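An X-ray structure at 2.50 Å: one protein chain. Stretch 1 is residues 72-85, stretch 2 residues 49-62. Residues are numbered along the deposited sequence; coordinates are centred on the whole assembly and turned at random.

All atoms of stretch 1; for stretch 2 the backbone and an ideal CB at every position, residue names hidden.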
# COMPACT_ATOMS: atom_id res chain seq x y z
N ALA A 72 0.06 -8.02 15.40
CA ALA A 72 -1.33 -8.25 15.80
C ALA A 72 -1.88 -7.13 16.65
O ALA A 72 -3.02 -6.68 16.44
CB ALA A 72 -1.44 -9.57 16.55
N LEU A 73 -1.08 -6.67 17.61
CA LEU A 73 -1.49 -5.60 18.52
C LEU A 73 -1.74 -4.33 17.72
O LEU A 73 -2.76 -3.66 17.89
CB LEU A 73 -0.40 -5.38 19.56
CG LEU A 73 -0.78 -5.12 21.01
CD1 LEU A 73 -1.16 -3.67 21.22
CD2 LEU A 73 -1.90 -6.05 21.43
N TYR A 74 -0.81 -4.02 16.82
CA TYR A 74 -0.90 -2.81 16.00
C TYR A 74 -2.12 -2.84 15.06
O TYR A 74 -2.82 -1.85 14.90
CB TYR A 74 0.41 -2.60 15.23
CG TYR A 74 0.40 -1.42 14.29
CD1 TYR A 74 -0.00 -0.16 14.73
CD2 TYR A 74 0.82 -1.55 12.97
CE1 TYR A 74 -0.02 0.93 13.87
CE2 TYR A 74 0.81 -0.47 12.10
CZ TYR A 74 0.38 0.77 12.55
OH TYR A 74 0.39 1.84 11.69
N ALA A 75 -2.37 -3.99 14.46
CA ALA A 75 -3.56 -4.17 13.65
C ALA A 75 -4.84 -3.98 14.47
O ALA A 75 -5.73 -3.24 14.07
CB ALA A 75 -3.54 -5.55 13.00
N ARG A 76 -4.94 -4.62 15.63
CA ARG A 76 -6.14 -4.44 16.46
C ARG A 76 -6.31 -2.97 16.84
O ARG A 76 -7.42 -2.46 16.85
CB ARG A 76 -6.13 -5.35 17.70
CG ARG A 76 -6.24 -6.83 17.35
CD ARG A 76 -6.44 -7.73 18.56
NE ARG A 76 -7.20 -8.93 18.20
CZ ARG A 76 -6.68 -10.15 18.01
NH1 ARG A 76 -7.48 -11.16 17.68
NH2 ARG A 76 -5.36 -10.37 18.13
N ALA A 77 -5.20 -2.29 17.12
CA ALA A 77 -5.27 -0.88 17.53
C ALA A 77 -5.63 0.03 16.37
O ALA A 77 -6.30 1.05 16.57
CB ALA A 77 -3.98 -0.42 18.21
N SER A 78 -5.21 -0.33 15.16
CA SER A 78 -5.61 0.45 13.98
C SER A 78 -7.10 0.34 13.72
O SER A 78 -7.75 1.35 13.46
CB SER A 78 -4.81 0.08 12.74
OG SER A 78 -3.43 0.36 12.96
N SER A 79 -7.65 -0.87 13.79
CA SER A 79 -9.09 -1.05 13.59
C SER A 79 -9.88 -0.24 14.60
O SER A 79 -10.84 0.42 14.24
CB SER A 79 -9.50 -2.52 13.70
OG SER A 79 -8.80 -3.30 12.77
N LEU A 80 -9.47 -0.29 15.87
CA LEU A 80 -10.14 0.45 16.95
C LEU A 80 -10.11 1.93 16.64
O LEU A 80 -11.12 2.62 16.78
CB LEU A 80 -9.41 0.23 18.28
CG LEU A 80 -10.12 0.15 19.64
CD1 LEU A 80 -9.29 0.88 20.65
CD2 LEU A 80 -11.54 0.68 19.63
N PHE A 81 -8.94 2.43 16.22
CA PHE A 81 -8.77 3.85 15.93
C PHE A 81 -9.71 4.32 14.82
O PHE A 81 -10.42 5.31 14.99
CB PHE A 81 -7.33 4.15 15.56
CG PHE A 81 -6.98 5.61 15.63
CD1 PHE A 81 -7.30 6.36 16.75
CD2 PHE A 81 -6.34 6.23 14.57
CE1 PHE A 81 -6.98 7.71 16.82
CE2 PHE A 81 -6.01 7.58 14.64
CZ PHE A 81 -6.33 8.32 15.76
N SER A 82 -9.72 3.61 13.70
CA SER A 82 -10.64 3.94 12.61
C SER A 82 -12.09 3.81 13.05
O SER A 82 -12.92 4.63 12.68
CB SER A 82 -10.37 3.12 11.34
OG SER A 82 -10.21 1.75 11.64
N LYS A 83 -12.39 2.80 13.86
CA LYS A 83 -13.75 2.63 14.32
C LYS A 83 -14.19 3.84 15.17
O LYS A 83 -15.28 4.38 14.98
CB LYS A 83 -13.91 1.34 15.12
CG LYS A 83 -15.34 1.12 15.58
CD LYS A 83 -15.57 -0.26 16.18
CE LYS A 83 -15.21 -0.30 17.65
NZ LYS A 83 -15.47 -1.64 18.24
N VAL A 84 -13.31 4.26 16.08
CA VAL A 84 -13.55 5.42 16.93
C VAL A 84 -13.61 6.72 16.12
O VAL A 84 -14.52 7.53 16.30
CB VAL A 84 -12.47 5.53 18.04
CG1 VAL A 84 -12.52 6.90 18.70
CG2 VAL A 84 -12.66 4.44 19.07
N SER A 85 -12.63 6.92 15.25
CA SER A 85 -12.58 8.11 14.40
C SER A 85 -13.84 8.21 13.57
O SER A 85 -14.41 9.28 13.43
CB SER A 85 -11.37 8.06 13.47
OG SER A 85 -10.17 8.19 14.21
N UNK A 49 -8.15 8.76 24.32
CA UNK A 49 -7.81 7.46 24.90
C UNK A 49 -7.44 6.44 23.83
O UNK A 49 -6.67 5.52 24.07
CB UNK A 49 -8.98 6.93 25.73
N UNK A 50 -8.02 6.60 22.64
CA UNK A 50 -7.77 5.69 21.54
C UNK A 50 -6.46 6.05 20.84
O UNK A 50 -5.74 5.17 20.37
CB UNK A 50 -8.94 5.72 20.55
N UNK A 51 -6.15 7.34 20.80
CA UNK A 51 -4.94 7.82 20.18
C UNK A 51 -3.73 7.27 20.94
O UNK A 51 -2.76 6.81 20.34
CB UNK A 51 -4.92 9.35 20.14
N UNK A 52 -3.84 7.29 22.27
CA UNK A 52 -2.79 6.80 23.17
C UNK A 52 -2.46 5.34 22.91
O UNK A 52 -1.32 4.98 22.73
CB UNK A 52 -3.21 6.98 24.63
N UNK A 53 -3.49 4.50 22.89
CA UNK A 53 -3.35 3.09 22.54
C UNK A 53 -2.78 2.92 21.13
O UNK A 53 -1.90 2.10 20.90
CB UNK A 53 -4.70 2.38 22.65
N UNK A 54 -3.29 3.68 20.17
CA UNK A 54 -2.75 3.60 18.82
C UNK A 54 -1.23 3.91 18.77
O UNK A 54 -0.42 3.07 18.35
CB UNK A 54 -3.51 4.57 17.91
N UNK A 55 -0.87 5.12 19.18
CA UNK A 55 0.52 5.56 19.22
C UNK A 55 1.42 4.52 19.89
O UNK A 55 2.50 4.20 19.40
CB UNK A 55 0.63 6.90 19.96
N UNK A 56 0.95 3.96 21.00
CA UNK A 56 1.73 2.96 21.72
C UNK A 56 1.97 1.69 20.91
O UNK A 56 3.09 1.17 20.87
CB UNK A 56 1.02 2.60 23.03
N UNK A 57 0.91 1.18 20.29
CA UNK A 57 1.02 -0.05 19.52
C UNK A 57 1.89 0.17 18.28
O UNK A 57 2.63 -0.72 17.88
CB UNK A 57 -0.37 -0.55 19.12
N UNK A 58 1.77 1.35 17.70
CA UNK A 58 2.54 1.71 16.52
C UNK A 58 4.01 1.70 16.91
O UNK A 58 4.85 1.12 16.22
CB UNK A 58 2.12 3.07 15.97
N UNK A 59 4.33 2.32 18.05
CA UNK A 59 5.71 2.36 18.51
C UNK A 59 6.28 0.96 18.66
O UNK A 59 7.34 0.65 18.12
CB UNK A 59 5.81 3.11 19.84
N UNK A 60 5.57 0.11 19.39
CA UNK A 60 6.00 -1.25 19.59
C UNK A 60 6.19 -2.00 18.26
O UNK A 60 7.15 -2.75 18.09
CB UNK A 60 4.99 -1.98 20.47
N UNK A 61 5.29 -1.78 17.31
CA UNK A 61 5.43 -2.36 15.99
C UNK A 61 6.74 -1.93 15.34
O UNK A 61 7.52 -2.76 14.88
CB UNK A 61 4.24 -1.96 15.11
N UNK A 62 6.99 -0.62 15.33
CA UNK A 62 8.21 -0.07 14.73
C UNK A 62 9.48 -0.63 15.37
O UNK A 62 10.50 -0.78 14.70
CB UNK A 62 8.21 1.46 14.85

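Two helices run nearly antiparallel, their N-to-C directions 153° apart and their axes 8.4 Å apart at closest approach.

Position 49 has nothing of stretch 1 within reach of its CB and sets no demand; it is Gln49. At position 50 the CB points toward stretch 1, 4.2 Å from both Phe81 CD1 and Val84 CG1. A small or beta-branched residue would suit. Thr50 sets its CG2 at the edge of the Phe81 ring, 3.4 Å from CD1, while its OG1 lies 3.4 Å from Val84 CG2 and is hydrogen-bonded elsewhere in the structure.

Position 51 points sideways, its CB 4.2 Å from Phe81 CE1, so any side chain with a methylene to lay by the ring could serve. Glu51 does so and carries its carboxylate beyond the ring. Position 52 is out of reach; it is Val52.

Position 53 points toward Ala77 and Leu80; its CB is 5.2 Å from Leu80 CD1 and 5.3 Å from Ala77 CB, a gap that asks for a branched or long apolar chain. Ile53 fills it: CG2 comes to 4.2 Å from Ala77 CB, and CD1 to 4.4 Å from Leu80 CD1.

Position 54 faces a hollow among Tyr74, Ala77, Ser78 and Phe81, and its CB is 4.3 Å from Phe81 CG. A large flat side chain would fit, Phe or Tyr alike. Tyr54 enters as a knob, and its ring forms an offset stack with Phe81, centroids 5.0 Å apart and planes at 24°. Its OH lies 3.3 Å from Tyr74 OH.

Position 55 points away; it is Val55. Position 56 points sideways with no near neighbour; the end of Tyr56 comes nearer without making contact.

Position 57 is tight: its CB is 3.7 Å from Ala77 CB, 3.8 Å from Leu73 CD1 and 3.9 Å from Tyr74 CA. A small residue is called for. Ala57 pairs with Ala77 where the backbones come close, its CA 4.9 Å from Tyr74 CA.

Position 58 points sideways, its CB 3.7 Å from Tyr74 CE1, with a hydroxyl further along; a polar or aromatic chain would suit. His58 ND1 reaches 3.0 Å from Tyr74 OH and donates a weak hydrogen bond to Tyr54 OH.

Position 59 points away and could take almost anything; it is Leu59. Position 60 points toward stretch 1 but has nothing within 5.5 Å of its CB, so a long polar chain can turn outward; the end of Lys60 leads away. Position 61 points toward Tyr74, its CB 3.9 Å from Tyr74 CB, suiting a medium side chain. Asn61 sets OD1 3.3 Å from Tyr74 CD2, helping to enclose that ring. Position 62 is unconstrained; it is Asp62.

Stretch 2 (49-62) QTEVIYVYAHLKND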
# COMPACT_ATOMS: atom_id res chain seq x y z
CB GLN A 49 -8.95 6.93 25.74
CG GLN A 49 -8.95 7.48 27.15
CD GLN A 49 -10.34 7.51 27.77
OE1 GLN A 49 -11.21 6.67 27.46
NE2 GLN A 49 -10.56 8.48 28.66
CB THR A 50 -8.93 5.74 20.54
OG1 THR A 50 -10.14 5.38 21.23
CG2 THR A 50 -8.70 4.76 19.43
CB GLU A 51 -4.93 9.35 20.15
CG GLU A 51 -3.83 9.98 19.30
CD GLU A 51 -4.30 11.25 18.59
OE1 GLU A 51 -5.27 11.88 19.05
OE2 GLU A 51 -3.69 11.60 17.56
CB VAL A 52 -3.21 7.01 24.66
CG1 VAL A 52 -2.43 6.08 25.58
CG2 VAL A 52 -3.03 8.47 25.07
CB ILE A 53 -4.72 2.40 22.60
CG1 ILE A 53 -5.29 2.48 24.02
CG2 ILE A 53 -4.64 0.95 22.12
CD1 ILE A 53 -6.72 2.01 24.08
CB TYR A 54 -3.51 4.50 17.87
CG TYR A 54 -2.91 4.51 16.49
CD1 TYR A 54 -3.29 3.56 15.54
CD2 TYR A 54 -1.96 5.47 16.13
CE1 TYR A 54 -2.76 3.58 14.27
CE2 TYR A 54 -1.40 5.48 14.87
CZ TYR A 54 -1.81 4.53 13.95
OH TYR A 54 -1.25 4.53 12.69
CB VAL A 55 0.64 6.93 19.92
CG1 VAL A 55 2.05 7.15 20.47
CG2 VAL A 55 0.23 8.04 18.97
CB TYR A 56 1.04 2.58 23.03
CG TYR A 56 1.75 1.46 23.75
CD1 TYR A 56 3.05 1.63 24.22
CD2 TYR A 56 1.13 0.23 23.96
CE1 TYR A 56 3.72 0.61 24.89
CE2 TYR A 56 1.79 -0.80 24.64
CZ TYR A 56 3.08 -0.61 25.10
OH TYR A 56 3.75 -1.61 25.76
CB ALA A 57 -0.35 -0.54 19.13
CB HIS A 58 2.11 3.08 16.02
CG HIS A 58 2.70 3.47 14.70
ND1 HIS A 58 1.92 3.67 13.58
CD2 HIS A 58 3.97 3.73 14.33
CE1 HIS A 58 2.70 4.02 12.57
NE2 HIS A 58 3.94 4.07 13.00
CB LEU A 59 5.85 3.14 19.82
CG LEU A 59 6.39 4.56 19.65
CD1 LEU A 59 5.55 5.36 18.64
CD2 LEU A 59 6.49 5.29 20.99
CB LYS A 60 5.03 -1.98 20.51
CG LYS A 60 5.37 -1.83 21.98
CD LYS A 60 5.01 -3.10 22.75
CE LYS A 60 5.70 -3.13 24.11
NZ LYS A 60 7.19 -3.24 24.02
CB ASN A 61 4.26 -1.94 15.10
CG ASN A 61 4.23 -2.68 13.78
OD1 ASN A 61 4.08 -2.08 12.71
ND2 ASN A 61 4.36 -4.00 13.84
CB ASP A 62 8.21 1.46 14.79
CG ASP A 62 7.32 2.08 13.72
OD1 ASP A 62 6.66 1.33 12.98
OD2 ASP A 62 7.29 3.33 13.62
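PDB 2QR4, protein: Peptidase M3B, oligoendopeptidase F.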